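Local coordinates for cellulosomal scaffoldin adaptor protein B (PDB 3BWZ) that carries a type II cohesin module of the cellulosome scaffold, the kind of module that in this family binds type II dockerins and so joins cellulosomal subunits, at residues 37-43 against 86-92; 58-63 against 78-84; 7-11 against 127-131; 21-27 against 112-118; 122-126 against 168-172. All coordinates share one frame; numbering follows the deposited sequence. Where two conformers were deposited one is given.

How the contacts relate
The module is a β-sandwich of the cohesin jelly-roll type. Along the chain the contacts open in the order 3, 4, 1, 2, 5: contact 3 encloses contact 4, which encloses contact 1, which encloses contact 2, whereas contact 5 interleaves with contact 3. Contacts 1 and 2, centres about 9 Å apart, share adjacent strands 88-94 and 77-83. Contact 4 pairs 21-29 with 111-120, its inward residues meeting those of contact 1 in the core. Contacts 3 and 4 have centres about 9 Å apart, contacts 4 and 5 about 20 Å. Contacts 1 to 4 thus build the sandwich itself; contact 5 lies at its periphery, where the chain leaves the module.

Contact 1: 37-43 against 86-92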
# COMPACT_ATOMS: atom_id res chain seq x y z
N CYS A 37 -5.87 -7.11 -3.81
CA CYS A 37 -6.28 -6.31 -2.68
C CYS A 37 -6.90 -4.99 -3.11
O CYS A 37 -6.66 -4.52 -4.22
CB CYS A 37 -5.11 -6.05 -1.73
SG CYS A 37 -3.71 -5.18 -2.45
N GLN A 38 -7.67 -4.40 -2.21
CA GLN A 38 -8.04 -3.01 -2.27
C GLN A 38 -7.58 -2.38 -0.95
O GLN A 38 -7.85 -2.94 0.12
CB GLN A 38 -9.55 -2.80 -2.44
CG GLN A 38 -9.90 -1.33 -2.45
CD GLN A 38 -11.37 -1.00 -2.63
OE1 GLN A 38 -12.25 -1.88 -2.54
NE2 GLN A 38 -11.64 0.27 -2.82
N LEU A 39 -6.89 -1.24 -1.05
CA LEU A 39 -6.30 -0.57 0.10
C LEU A 39 -6.68 0.89 0.11
O LEU A 39 -6.80 1.52 -0.93
CB LEU A 39 -4.78 -0.72 0.09
CG LEU A 39 -4.27 -2.17 0.01
CD1 LEU A 39 -2.77 -2.18 -0.14
CD2 LEU A 39 -4.66 -3.00 1.23
N ASN A 40 -6.80 1.43 1.31
CA ASN A 40 -7.11 2.84 1.52
C ASN A 40 -6.07 3.42 2.46
O ASN A 40 -6.09 3.13 3.66
CB ASN A 40 -8.52 2.96 2.10
CG ASN A 40 -9.01 4.38 2.15
OD1 ASN A 40 -9.15 4.98 3.26
ND2 ASN A 40 -9.26 4.94 1.00
N MET A 41 -5.18 4.23 1.89
CA MET A 41 -4.06 4.82 2.62
C MET A 41 -4.35 6.28 2.91
O MET A 41 -4.96 6.99 2.12
CB MET A 41 -2.78 4.74 1.83
CG MET A 41 -2.29 3.35 1.69
SD MET A 41 -0.83 3.25 0.66
CE MET A 41 0.41 4.09 1.64
N LYS A 42 -3.86 6.74 4.06
CA LYS A 42 -3.99 8.12 4.50
C LYS A 42 -2.62 8.68 4.88
O LYS A 42 -1.82 8.02 5.53
CB LYS A 42 -4.93 8.19 5.71
CG LYS A 42 -5.18 9.57 6.29
CD LYS A 42 -6.09 10.40 5.42
CE LYS A 42 -6.29 11.79 5.99
NZ LYS A 42 -5.05 12.61 5.92
N TYR A 43 -2.37 9.90 4.45
CA TYR A 43 -1.15 10.63 4.80
C TYR A 43 -1.51 12.09 4.98
O TYR A 43 -2.61 12.51 4.59
CB TYR A 43 -0.05 10.43 3.73
CG TYR A 43 -0.43 11.01 2.39
CD1 TYR A 43 -0.05 12.28 2.02
CD2 TYR A 43 -1.24 10.31 1.53
CE1 TYR A 43 -0.44 12.84 0.82
CE2 TYR A 43 -1.64 10.85 0.31
CZ TYR A 43 -1.25 12.11 -0.04
OH TYR A 43 -1.70 12.65 -1.23
N LYS A 86 -6.95 15.88 0.66
CA LYS A 86 -7.18 15.25 1.95
C LYS A 86 -6.09 14.25 2.33
O LYS A 86 -5.96 13.88 3.47
CB LYS A 86 -8.56 14.57 2.00
CG LYS A 86 -9.73 15.53 1.78
CD LYS A 86 -11.07 14.90 2.16
CE LYS A 86 -12.24 15.79 1.78
NZ LYS A 86 -12.30 16.01 0.31
N GLY A 87 -5.32 13.80 1.35
CA GLY A 87 -4.29 12.80 1.58
C GLY A 87 -4.82 11.39 1.66
O GLY A 87 -4.45 10.64 2.56
N ILE A 88 -5.64 10.99 0.68
CA ILE A 88 -6.22 9.65 0.65
C ILE A 88 -5.87 8.99 -0.68
O ILE A 88 -6.13 9.56 -1.74
CB ILE A 88 -7.77 9.67 0.80
CG1 ILE A 88 -8.20 10.34 2.10
CG2 ILE A 88 -8.33 8.23 0.70
CD1 ILE A 88 -9.66 10.74 2.09
N LEU A 89 -5.30 7.79 -0.63
CA LEU A 89 -5.01 6.99 -1.81
C LEU A 89 -5.86 5.72 -1.68
O LEU A 89 -5.66 4.93 -0.76
CB LEU A 89 -3.52 6.58 -1.87
CG LEU A 89 -2.50 7.71 -1.71
CD1 LEU A 89 -1.08 7.14 -1.76
CD2 LEU A 89 -2.69 8.79 -2.77
N ASN A 90 -6.78 5.52 -2.60
CA ASN A 90 -7.66 4.33 -2.60
C ASN A 90 -7.36 3.60 -3.91
O ASN A 90 -7.54 4.16 -4.97
CB ASN A 90 -9.13 4.79 -2.49
CG ASN A 90 -10.19 3.67 -2.43
OD1 ASN A 90 -11.32 3.89 -1.84
ND2 ASN A 90 -10.00 2.64 -3.15
N PHE A 91 -6.88 2.37 -3.83
CA PHE A 91 -6.51 1.66 -5.03
C PHE A 91 -6.77 0.18 -4.89
O PHE A 91 -6.83 -0.36 -3.79
CB PHE A 91 -5.04 1.93 -5.41
CG PHE A 91 -4.05 1.57 -4.33
CD1 PHE A 91 -3.46 0.32 -4.28
CD2 PHE A 91 -3.71 2.51 -3.35
CE1 PHE A 91 -2.56 0.01 -3.26
CE2 PHE A 91 -2.80 2.21 -2.35
CZ PHE A 91 -2.23 0.96 -2.34
N SER A 92 -6.91 -0.45 -6.05
CA SER A 92 -7.15 -1.88 -6.15
C SER A 92 -6.19 -2.47 -7.15
O SER A 92 -5.96 -1.87 -8.21
CB SER A 92 -8.60 -2.17 -6.58
OG SER A 92 -8.87 -3.57 -6.53
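Leu39 and Phe91 face each other as a hydrogen-bonded antiparallel pair, and Met41 does the same with Leu89. Each pair is closed by two backbone bonds, among them Met41 N to Leu89 O at 2.8 Å. The Phe91 ring is met from two directions: Leu39 CB lies over one face, a CH-pi contact 4.3 Å from the ring centroid, while Met41 SD, in the conformer described, comes in at the edge, 3.7 Å from Phe91 CE2, a Met-aromatic contact. Phe91 CG sits between its backbone N and carbonyl carbon (chi1 58°), which swings the ring across toward strand 37-42. Tyr43 adopts the same torsion (chi1 64°) and lays its ring on Gly87, whose CA is 3.7 Å from the centroid; Leu89 CG touches the ring edge.

At this end Lys42, bent at chi2 and chi4, curls its amine to two carbonyls: NZ donates to Lys86 O at 2.9 Å, nearly along the C=O axis, and to Tyr43 O at 2.8 Å from above the carbonyl plane. Tyr43 N bonds Gly87 O at 2.9 Å. Gly87, with positive phi, and Ile88 both face Asp83 in a G1 beta bulge, and Asp83 holds Lys86 by a salt bridge.

Gln38, Asn40, Lys42, Ile88, Asn90 and Ser92 point to the face away from Ile26, partly covered by loop residues Thr133 and Val136; it probably corresponds to the sheet face that binds dockerin in related cohesins. On the inward face Ile26 of strand 21-29 packs against Leu39, Met41 and Phe91. Strand 126-130 flanks 34-42, and 77-83 flanks 88-94.

Contact 2: 58-63 against 78-84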
# COMPACT_ATOMS: atom_id res chain seq x y z
N TYR A 58 1.90 12.18 -8.06
CA TYR A 58 0.65 11.48 -8.37
C TYR A 58 -0.41 12.49 -8.72
O TYR A 58 -0.49 13.54 -8.08
CB TYR A 58 0.12 10.72 -7.15
CG TYR A 58 0.76 9.39 -6.83
CD1 TYR A 58 2.07 9.08 -7.17
CD2 TYR A 58 0.04 8.43 -6.12
CE1 TYR A 58 2.64 7.87 -6.82
CE2 TYR A 58 0.60 7.22 -5.78
CZ TYR A 58 1.90 6.95 -6.10
OH TYR A 58 2.46 5.74 -5.71
N THR A 59 -1.26 12.12 -9.68
CA THR A 59 -2.52 12.79 -9.93
C THR A 59 -3.63 12.06 -9.16
O THR A 59 -3.37 11.12 -8.42
CB THR A 59 -2.88 12.74 -11.42
OG1 THR A 59 -3.25 11.40 -11.72
CG2 THR A 59 -1.72 13.22 -12.28
N LYS A 60 -4.87 12.48 -9.37
CA LYS A 60 -6.02 11.83 -8.78
C LYS A 60 -6.22 10.39 -9.26
O LYS A 60 -7.05 9.71 -8.70
CB LYS A 60 -7.28 12.66 -9.03
CG LYS A 60 -7.33 14.01 -8.35
CD LYS A 60 -8.56 14.79 -8.83
CE LYS A 60 -8.42 16.27 -8.66
NZ LYS A 60 -9.43 16.99 -9.48
N SER A 61 -5.51 9.96 -10.29
CA SER A 61 -5.67 8.61 -10.83
C SER A 61 -4.42 7.73 -10.80
O SER A 61 -4.48 6.59 -11.22
CB SER A 61 -6.20 8.67 -12.28
OG SER A 61 -5.32 9.36 -13.15
N THR A 62 -3.29 8.26 -10.31
CA THR A 62 -2.05 7.51 -10.38
C THR A 62 -2.08 6.28 -9.46
O THR A 62 -2.43 6.37 -8.29
CB THR A 62 -0.86 8.37 -9.99
OG1 THR A 62 -0.86 9.58 -10.77
CG2 THR A 62 0.46 7.65 -10.10
N MET A 63 -1.66 5.16 -10.02
CA MET A 63 -1.53 3.93 -9.30
C MET A 63 -0.17 3.88 -8.56
O MET A 63 0.83 4.37 -9.07
CB MET A 63 -1.65 2.81 -10.33
CG MET A 63 -1.77 1.44 -9.79
SD MET A 63 -3.40 1.17 -9.08
CE MET A 63 -3.08 -0.33 -8.16
N GLN A 78 -5.89 -2.86 -12.30
CA GLN A 78 -5.34 -1.82 -11.42
C GLN A 78 -6.13 -0.55 -11.61
O GLN A 78 -6.29 -0.10 -12.75
CB GLN A 78 -3.89 -1.49 -11.82
CG GLN A 78 -2.93 -2.60 -11.70
CD GLN A 78 -1.55 -2.08 -11.63
OE1 GLN A 78 -1.03 -1.89 -10.53
NE2 GLN A 78 -0.94 -1.82 -12.78
N VAL A 79 -6.63 0.03 -10.52
CA VAL A 79 -7.26 1.32 -10.59
C VAL A 79 -7.04 2.04 -9.29
O VAL A 79 -6.95 1.42 -8.22
CB VAL A 79 -8.75 1.22 -10.95
CG1 VAL A 79 -9.51 0.59 -9.88
CG2 VAL A 79 -9.31 2.59 -11.31
N ALA A 80 -6.95 3.35 -9.37
CA ALA A 80 -6.75 4.21 -8.22
C ALA A 80 -7.62 5.44 -8.30
O ALA A 80 -7.86 5.97 -9.38
CB ALA A 80 -5.27 4.63 -8.08
N ASP A 81 -8.03 5.91 -7.13
CA ASP A 81 -8.67 7.22 -6.99
C ASP A 81 -8.08 7.87 -5.74
O ASP A 81 -8.17 7.33 -4.64
CB ASP A 81 -10.18 7.11 -6.88
CG ASP A 81 -10.84 8.47 -6.87
OD1 ASP A 81 -10.63 9.24 -7.83
OD2 ASP A 81 -11.52 8.81 -5.91
N ASN A 82 -7.43 9.02 -5.95
CA ASN A 82 -6.71 9.68 -4.90
C ASN A 82 -7.29 11.06 -4.65
O ASN A 82 -7.59 11.78 -5.59
CB ASN A 82 -5.25 9.84 -5.32
CG ASN A 82 -4.63 8.54 -5.79
OD1 ASN A 82 -4.83 7.50 -5.16
ND2 ASN A 82 -3.86 8.60 -6.90
N ASP A 83 -7.42 11.42 -3.39
CA ASP A 83 -7.79 12.78 -2.99
C ASP A 83 -6.52 13.42 -2.43
O ASP A 83 -6.13 13.15 -1.30
CB ASP A 83 -8.91 12.76 -1.97
CG ASP A 83 -9.39 14.15 -1.62
OD1 ASP A 83 -8.61 15.11 -1.70
OD2 ASP A 83 -10.56 14.28 -1.22
N LEU A 84 -5.86 14.19 -3.27
CA LEU A 84 -4.58 14.78 -2.93
C LEU A 84 -4.69 15.94 -1.95
O LEU A 84 -3.73 16.27 -1.29
CB LEU A 84 -3.86 15.22 -4.19
CG LEU A 84 -3.65 14.13 -5.23
CD1 LEU A 84 -3.10 14.76 -6.49
CD2 LEU A 84 -2.73 13.00 -4.72
O HOH W 1 -9.80 10.17 -10.25
O HOH W 2 -6.37 4.68 -12.01
O HOH W 3 -2.70 5.63 -5.48
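Tyr58 opens the contact with its backbone: its carbonyl O lies 3.3 Å from Leu84 CD1, the leucine methyl reaching under the start of the turn. The ring of Tyr58 receives Thr62 CG2 over one face and passes obliquely by the Asn82 amide. Thr59 begins a type I beta turn that runs to Thr62. Its OG1 accepts from Ser61 N in an ST turn, and its own N bonds Thr62 OG1, so the turn is tied by side chains as well as by a weak backbone bond.

The Thr59 carbonyl accepts a hydrogen bond from Asn82 ND2 at 3.0 Å, nearly straight (175°) and in the plane of the asparagine amide. Lys60 O accepts from Asn82 N at 2.9 Å, the donor standing above the carbonyl plane, and a water links the same oxygen to Asp81 OD1. A second water joins Ser61 O to Ala80 N. Thr62 O then accepts a second bond from Asn82 ND2, also at 3.0 Å, in plane and on a lone pair; a third water spans Thr62 O and Asn82 OD1. In one of its two conformers Met63, bent at chi2, crosses Gln78 at about a right angle, its SD 4.1 Å from Ala80 CB.

With CG beside its backbone N (chi1 -51°), Asn82 thus directs both amide N-H groups to the two ends of one turn. These two in-plane bonds fix the rotation of the amide, and the backbone bond of Asn82 N adds a third tie between the irregular loop and strand 77-83, with water bridging the polar atoms between.

Contact 3: 7-11 against 127-131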
# COMPACT_ATOMS: atom_id res chain seq x y z
N ILE A 7 -0.39 -7.75 6.94
CA ILE A 7 -0.05 -6.72 5.95
C ILE A 7 0.51 -5.56 6.75
O ILE A 7 0.02 -5.25 7.84
CB ILE A 7 -1.27 -6.33 5.09
CG1 ILE A 7 -0.86 -5.32 4.01
CG2 ILE A 7 -2.44 -5.84 5.93
CD1 ILE A 7 -1.94 -5.11 2.93
N GLU A 8 1.56 -4.93 6.22
CA GLU A 8 2.29 -3.88 6.91
C GLU A 8 2.71 -2.81 5.94
O GLU A 8 3.12 -3.09 4.82
CB GLU A 8 3.54 -4.46 7.59
CG GLU A 8 4.31 -3.45 8.45
CD GLU A 8 5.45 -4.03 9.27
OE1 GLU A 8 5.72 -5.22 9.17
OE2 GLU A 8 6.09 -3.25 10.01
N ILE A 9 2.72 -1.57 6.41
CA ILE A 9 3.36 -0.47 5.70
C ILE A 9 4.76 -0.30 6.27
O ILE A 9 4.92 0.01 7.43
CB ILE A 9 2.58 0.85 5.83
CG1 ILE A 9 1.12 0.66 5.45
CG2 ILE A 9 3.26 1.95 5.05
CD1 ILE A 9 0.24 1.91 5.70
N VAL A 10 5.76 -0.54 5.43
CA VAL A 10 7.16 -0.58 5.80
C VAL A 10 7.89 0.56 5.12
O VAL A 10 7.85 0.65 3.91
CB VAL A 10 7.80 -1.98 5.41
CG1 VAL A 10 9.28 -2.04 5.76
CG2 VAL A 10 7.03 -3.12 6.10
N LEU A 11 8.59 1.41 5.87
CA LEU A 11 9.38 2.49 5.27
C LEU A 11 10.84 2.12 5.17
O LEU A 11 11.39 1.41 6.01
CB LEU A 11 9.27 3.76 6.10
CG LEU A 11 7.85 4.20 6.42
CD1 LEU A 11 7.88 5.56 7.15
CD2 LEU A 11 6.98 4.24 5.21
N SER A 127 2.47 10.32 10.08
CA SER A 127 2.05 8.93 9.91
C SER A 127 1.54 8.64 8.51
O SER A 127 0.83 9.46 7.92
CB SER A 127 0.92 8.62 10.88
OG SER A 127 1.41 8.69 12.19
N ILE A 128 1.85 7.44 8.01
CA ILE A 128 1.26 6.89 6.81
C ILE A 128 0.44 5.70 7.30
O ILE A 128 0.99 4.75 7.87
CB ILE A 128 2.36 6.47 5.78
CG1 ILE A 128 3.21 7.69 5.37
CG2 ILE A 128 1.72 5.83 4.55
CD1 ILE A 128 4.57 7.27 4.81
N SER A 129 -0.86 5.75 7.09
CA SER A 129 -1.76 4.78 7.67
C SER A 129 -2.62 4.10 6.62
O SER A 129 -2.70 4.54 5.48
CB SER A 129 -2.72 5.43 8.65
OG SER A 129 -3.34 6.54 8.12
N PHE A 130 -3.27 3.01 7.04
CA PHE A 130 -4.46 2.52 6.34
C PHE A 130 -5.63 2.93 7.19
O PHE A 130 -5.55 2.91 8.41
CB PHE A 130 -4.49 1.01 6.26
CG PHE A 130 -3.45 0.39 5.38
CD1 PHE A 130 -2.69 -0.67 5.83
CD2 PHE A 130 -3.33 0.78 4.06
CE1 PHE A 130 -1.79 -1.31 5.02
CE2 PHE A 130 -2.41 0.16 3.23
CZ PHE A 130 -1.64 -0.90 3.73
N GLU A 131 -6.75 3.30 6.57
CA GLU A 131 -7.93 3.82 7.29
C GLU A 131 -9.21 3.24 6.70
O GLU A 131 -9.34 3.16 5.49
CB GLU A 131 -7.97 5.35 7.21
CG GLU A 131 -6.89 6.03 8.07
CD GLU A 131 -7.26 7.46 8.47
OE1 GLU A 131 -6.88 7.89 9.58
OE2 GLU A 131 -7.94 8.16 7.69
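Ile9 and Phe130 are brought together by two similar first torsions: Ile9 CG1 (chi1 -52°) and Phe130 CG (chi1 -69°) both stand beside their own backbone N, opposite the carbonyl carbon. From there the isoleucine arm runs on extended and sets its terminal methyl over the middle of the phenylalanine ring. CD1 of Ile9 is 3.7 Å from the Phe130 centroid and only 5° off the ring normal, a CH-pi contact squarely over the face. The methylene behind it follows the ring outward, Ile9 CG1 lying 3.5 Å from Phe130 CE1. The methyl also touches main chain, with Ile9 CD1 3.7 Å from both Ile128 O and Ser129 C, so that it is seated between the ring and the backbone of strand 127-130.

The other branch of Ile9 meets Ile128, CG2 to CG2 at 4.2 Å. Leu11 extends the apolar row in one direction, its CD2 3.9 Å from Ile128 CD1. Ile7 extends it in the other, its CG1 approaching Phe130 CE1 obliquely at 4.2 Å.

No hydrogen bond joins the segments, whose axes approach to 8.3 Å and run antiparallel. Strands 6-11 and 126-130 do not pair with each other; both pair with 158-165, the first parallel and the second antiparallel, and their side chains meet over it in the core. Gln161 OE1 receives the backbone N of Phe130. Strand 21-29 flanks 6-11 on its other edge, Ala24 packing on Leu11, whereas 34-42 flanks 126-130 and brings Met41 onto both Ile128 and Phe130.

Contact 4: 21-27 against 112-118; sequences IVTASIN and TVAVVKF
Thr112 OG1 donates to Asn27 OD1 at 2.7 Å, and Lys117 NZ to Thr23 OG1 at 2.9 Å, at two places along an antiparallel strand pair of the cohesin β-sandwich. In both cases the partners rise together from the sheet, flank to flank. The threonine hydroxyl reaches Asn27 OD1 from above the carbonyl plane rather than on a lone pair; Lys117 runs extended and bends only at chi4 to bring its amine to Thr23.

Beneath them the backbones are laced together. Val22 and Phe118 exchange two bonds, both 2.8 Å, and Ala24 and Val116 another two. The register shifts by one at Ile26 and resumes with Asn27 and Thr112: Ile26 O accepts from Val113 N while Ile26 N donates to Ala114 O, consistent with a beta bulge.

Ile26, Ala24, Val22, Val116 and Phe118 turn to the core. In the conformer modelled here Ile26 CG2 meets Val113 CG2 at 3.5 Å, and Ala24 CB touches the Phe118 ring at its edge. Strand 6-11 flanks 21-29 on its far side. On the polar face the fit is tight: Thr23 CG2 presses on Val115 CG1 at 3.3 Å, a short approach for two methyls.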
# COMPACT_ATOMS: atom_id res chain seq x y z
N ILE A 21 13.08 11.40 -0.52
CA ILE A 21 12.03 10.44 -0.84
C ILE A 21 12.02 9.33 0.21
O ILE A 21 13.06 8.72 0.50
CB ILE A 21 12.23 9.84 -2.25
CG1 ILE A 21 12.33 10.95 -3.30
CG2 ILE A 21 11.10 8.86 -2.57
CD1 ILE A 21 11.19 11.95 -3.30
N VAL A 22 10.84 9.07 0.75
CA VAL A 22 10.61 7.97 1.66
C VAL A 22 9.77 6.94 0.91
O VAL A 22 8.71 7.27 0.36
CB VAL A 22 9.85 8.46 2.92
CG1 VAL A 22 9.45 7.27 3.81
CG2 VAL A 22 10.65 9.49 3.69
N THR A 23 10.24 5.70 0.85
CA THR A 23 9.56 4.66 0.11
C THR A 23 8.77 3.80 1.07
O THR A 23 9.36 3.15 1.95
CB THR A 23 10.56 3.84 -0.70
OG1 THR A 23 11.26 4.70 -1.61
CG2 THR A 23 9.87 2.75 -1.51
N ALA A 24 7.46 3.78 0.89
CA ALA A 24 6.56 2.96 1.68
C ALA A 24 6.24 1.69 0.88
O ALA A 24 5.56 1.73 -0.14
CB ALA A 24 5.29 3.73 2.02
N SER A 25 6.72 0.56 1.37
CA SER A 25 6.44 -0.73 0.78
C SER A 25 5.30 -1.38 1.52
O SER A 25 5.29 -1.46 2.75
CB SER A 25 7.68 -1.63 0.87
OG SER A 25 8.72 -1.09 0.09
N ILE A 26 4.29 -1.84 0.78
CA ILE A 26 3.13 -2.50 1.34
C ILE A 26 3.39 -4.00 1.26
O ILE A 26 3.36 -4.58 0.18
CB ILE A 26 1.83 -2.14 0.63
CG1 ILE A 26 1.57 -0.62 0.64
CG2 ILE A 26 0.69 -2.89 1.30
CD1 ILE A 26 0.61 -0.18 -0.35
N ASN A 27 3.70 -4.60 2.40
CA ASN A 27 4.22 -5.96 2.47
C ASN A 27 3.22 -6.88 3.13
O ASN A 27 2.74 -6.60 4.23
CB ASN A 27 5.54 -6.02 3.25
CG ASN A 27 6.66 -5.31 2.54
OD1 ASN A 27 6.52 -4.89 1.40
ND2 ASN A 27 7.77 -5.14 3.23
N THR A 112 5.84 -7.81 -1.59
CA THR A 112 5.46 -6.40 -1.61
C THR A 112 4.41 -6.22 -2.70
O THR A 112 4.70 -6.45 -3.87
CB THR A 112 6.70 -5.51 -1.87
OG1 THR A 112 7.67 -5.75 -0.84
CG2 THR A 112 6.34 -4.03 -1.95
N VAL A 113 3.21 -5.83 -2.31
CA VAL A 113 2.14 -5.71 -3.27
C VAL A 113 2.24 -4.43 -4.09
O VAL A 113 1.74 -4.41 -5.21
CB VAL A 113 0.75 -5.85 -2.61
CG1 VAL A 113 0.59 -7.20 -1.97
CG2 VAL A 113 0.44 -4.79 -1.65
N ALA A 114 2.80 -3.38 -3.51
CA ALA A 114 2.84 -2.07 -4.13
C ALA A 114 3.79 -1.22 -3.33
O ALA A 114 4.06 -1.51 -2.16
CB ALA A 114 1.42 -1.45 -4.12
N VAL A 115 4.26 -0.15 -3.96
CA VAL A 115 5.13 0.81 -3.33
C VAL A 115 4.57 2.21 -3.57
O VAL A 115 4.16 2.55 -4.68
CB VAL A 115 6.53 0.69 -3.96
CG1 VAL A 115 7.46 1.75 -3.51
CG2 VAL A 115 7.12 -0.67 -3.66
N VAL A 116 4.55 3.01 -2.50
CA VAL A 116 4.20 4.42 -2.61
C VAL A 116 5.39 5.22 -2.10
O VAL A 116 5.77 5.09 -0.94
CB VAL A 116 2.91 4.81 -1.84
CG1 VAL A 116 2.63 6.31 -2.05
CG2 VAL A 116 1.75 3.96 -2.31
N LYS A 117 5.95 6.05 -2.97
CA LYS A 117 7.02 6.94 -2.61
C LYS A 117 6.44 8.30 -2.24
O LYS A 117 5.53 8.80 -2.89
CB LYS A 117 8.00 7.06 -3.77
CG LYS A 117 8.78 5.77 -3.95
CD LYS A 117 9.58 5.76 -5.24
CE LYS A 117 10.45 4.56 -5.34
NZ LYS A 117 11.64 4.64 -4.45
N PHE A 118 7.03 8.90 -1.21
CA PHE A 118 6.62 10.20 -0.72
C PHE A 118 7.79 11.15 -0.65
O PHE A 118 8.83 10.83 -0.07
CB PHE A 118 6.00 10.11 0.68
CG PHE A 118 4.69 9.39 0.74
CD1 PHE A 118 4.63 8.05 1.09
CD2 PHE A 118 3.51 10.06 0.51
CE1 PHE A 118 3.42 7.40 1.16
CE2 PHE A 118 2.30 9.42 0.59
CZ PHE A 118 2.26 8.09 0.92

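Contact 5: 122-126 against 168-172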
# COMPACT_ATOMS: atom_id res chain seq x y z
N LYS A 122 7.85 18.82 4.61
CA LYS A 122 8.11 19.46 5.91
C LYS A 122 8.71 18.45 6.85
O LYS A 122 8.32 17.28 6.82
CB LYS A 122 6.80 19.99 6.53
CG LYS A 122 6.04 20.95 5.67
CD LYS A 122 4.83 21.54 6.40
CE LYS A 122 5.20 22.51 7.49
NZ LYS A 122 5.92 23.71 6.96
N GLU A 123 9.62 18.91 7.68
CA GLU A 123 10.26 18.08 8.67
C GLU A 123 9.45 18.06 9.95
O GLU A 123 9.56 18.92 10.80
CB GLU A 123 11.67 18.62 8.91
CG GLU A 123 12.58 17.72 9.71
CD GLU A 123 13.07 16.54 8.97
OE1 GLU A 123 13.78 15.72 9.57
OE2 GLU A 123 12.74 16.39 7.78
N GLU A 124 8.57 17.07 10.04
CA GLU A 124 7.61 16.95 11.11
C GLU A 124 7.27 15.47 11.26
O GLU A 124 7.09 14.79 10.26
CB GLU A 124 6.34 17.72 10.69
CG GLU A 124 5.10 17.67 11.52
CD GLU A 124 3.99 18.53 10.87
OE1 GLU A 124 2.81 18.21 11.07
OE2 GLU A 124 4.34 19.47 10.12
N THR A 125 7.09 15.01 12.49
CA THR A 125 6.67 13.65 12.72
C THR A 125 5.32 13.44 12.04
O THR A 125 4.40 14.24 12.22
CB THR A 125 6.53 13.38 14.22
OG1 THR A 125 7.73 13.81 14.87
CG2 THR A 125 6.25 11.90 14.51
N SER A 126 5.16 12.36 11.29
CA SER A 126 3.94 12.16 10.52
C SER A 126 3.73 10.68 10.23
O SER A 126 4.66 9.90 10.09
CB SER A 126 4.08 12.96 9.22
OG SER A 126 2.83 13.16 8.56
N ASP A 168 12.20 10.92 15.27
CA ASP A 168 13.46 11.64 15.44
C ASP A 168 13.74 12.40 14.15
O ASP A 168 13.51 11.87 13.06
CB ASP A 168 14.60 10.69 15.73
CG ASP A 168 14.34 9.89 16.96
OD1 ASP A 168 14.16 10.42 18.06
OD2 ASP A 168 14.25 8.63 16.82
N MET A 169 14.25 13.62 14.28
CA MET A 169 14.54 14.50 13.16
C MET A 169 15.94 15.06 13.27
O MET A 169 16.44 15.31 14.37
CB MET A 169 13.55 15.65 13.16
CG MET A 169 12.21 15.23 12.59
SD MET A 169 10.92 16.43 12.86
CE MET A 169 10.57 16.10 14.59
N ILE A 170 16.59 15.24 12.12
CA ILE A 170 17.89 15.91 12.08
C ILE A 170 17.58 17.39 11.90
O ILE A 170 17.47 17.91 10.79
CB ILE A 170 18.84 15.35 11.00
CG1 ILE A 170 19.34 13.93 11.36
CG2 ILE A 170 20.10 16.19 10.91
CD1 ILE A 170 18.32 12.81 11.39
N LYS A 171 17.41 18.04 13.03
CA LYS A 171 16.95 19.41 13.11
C LYS A 171 17.50 19.98 14.40
O LYS A 171 17.15 19.51 15.46
CB LYS A 171 15.42 19.45 13.13
CG LYS A 171 14.77 19.33 11.76
CD LYS A 171 15.01 20.55 10.87
CE LYS A 171 16.21 20.39 9.93
NZ LYS A 171 16.30 21.57 9.01
N ALA A 172 18.37 20.98 14.30
CA ALA A 172 19.02 21.53 15.50
C ALA A 172 18.01 22.30 16.31
O ALA A 172 17.37 23.21 15.78
CB ALA A 172 20.19 22.41 15.10
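The C-terminal end of this construct, which follows strand 158-165 and is probably the start of the linker that leads away from the cohesin module, folds here against the loop between strands 111-120 and 126-130. Glu123 and Met169 form the centre of the contact, the two chains running antiparallel alongside one another. Met169 was modelled in two conformers, as was Lys171, and the details of fit given here hold for one of them and are correspondingly less certain. The glutamate keeps CG opposite its backbone N (chi1 -169°) and bends at chi2, which lays the chain along the methionine. Its carboxylate oxygen OE1 then rests 3.4 Å from Met169 CG, and Glu123 CG is 3.8 Å from Met169 SD. The sulfur also lies on the loop backbone, 3.5 Å from Glu123 O.

Met169 is bent at chi3, so its terminal methyl turns across Thr125, CE to OG1 at 3.7 Å. That hydroxyl is itself engaged by the carbonyl O of Asn166, just ahead of segment 168-172, while Thr15 OG1 holds Asp168 O. These bonds tether the start of the segment close to the loop. Ile170, at the centre of an inverse gamma turn, redirects the chain beyond Met169.

Between the two segments there is neither a hydrogen bond nor a salt bridge, and only 224 Å² is buried. Lys171 meets Glu123 through its aliphatic part, CG against CG; the opposite charges stay well apart, with Lys171 NZ 6.4 Å from Glu123 OE1.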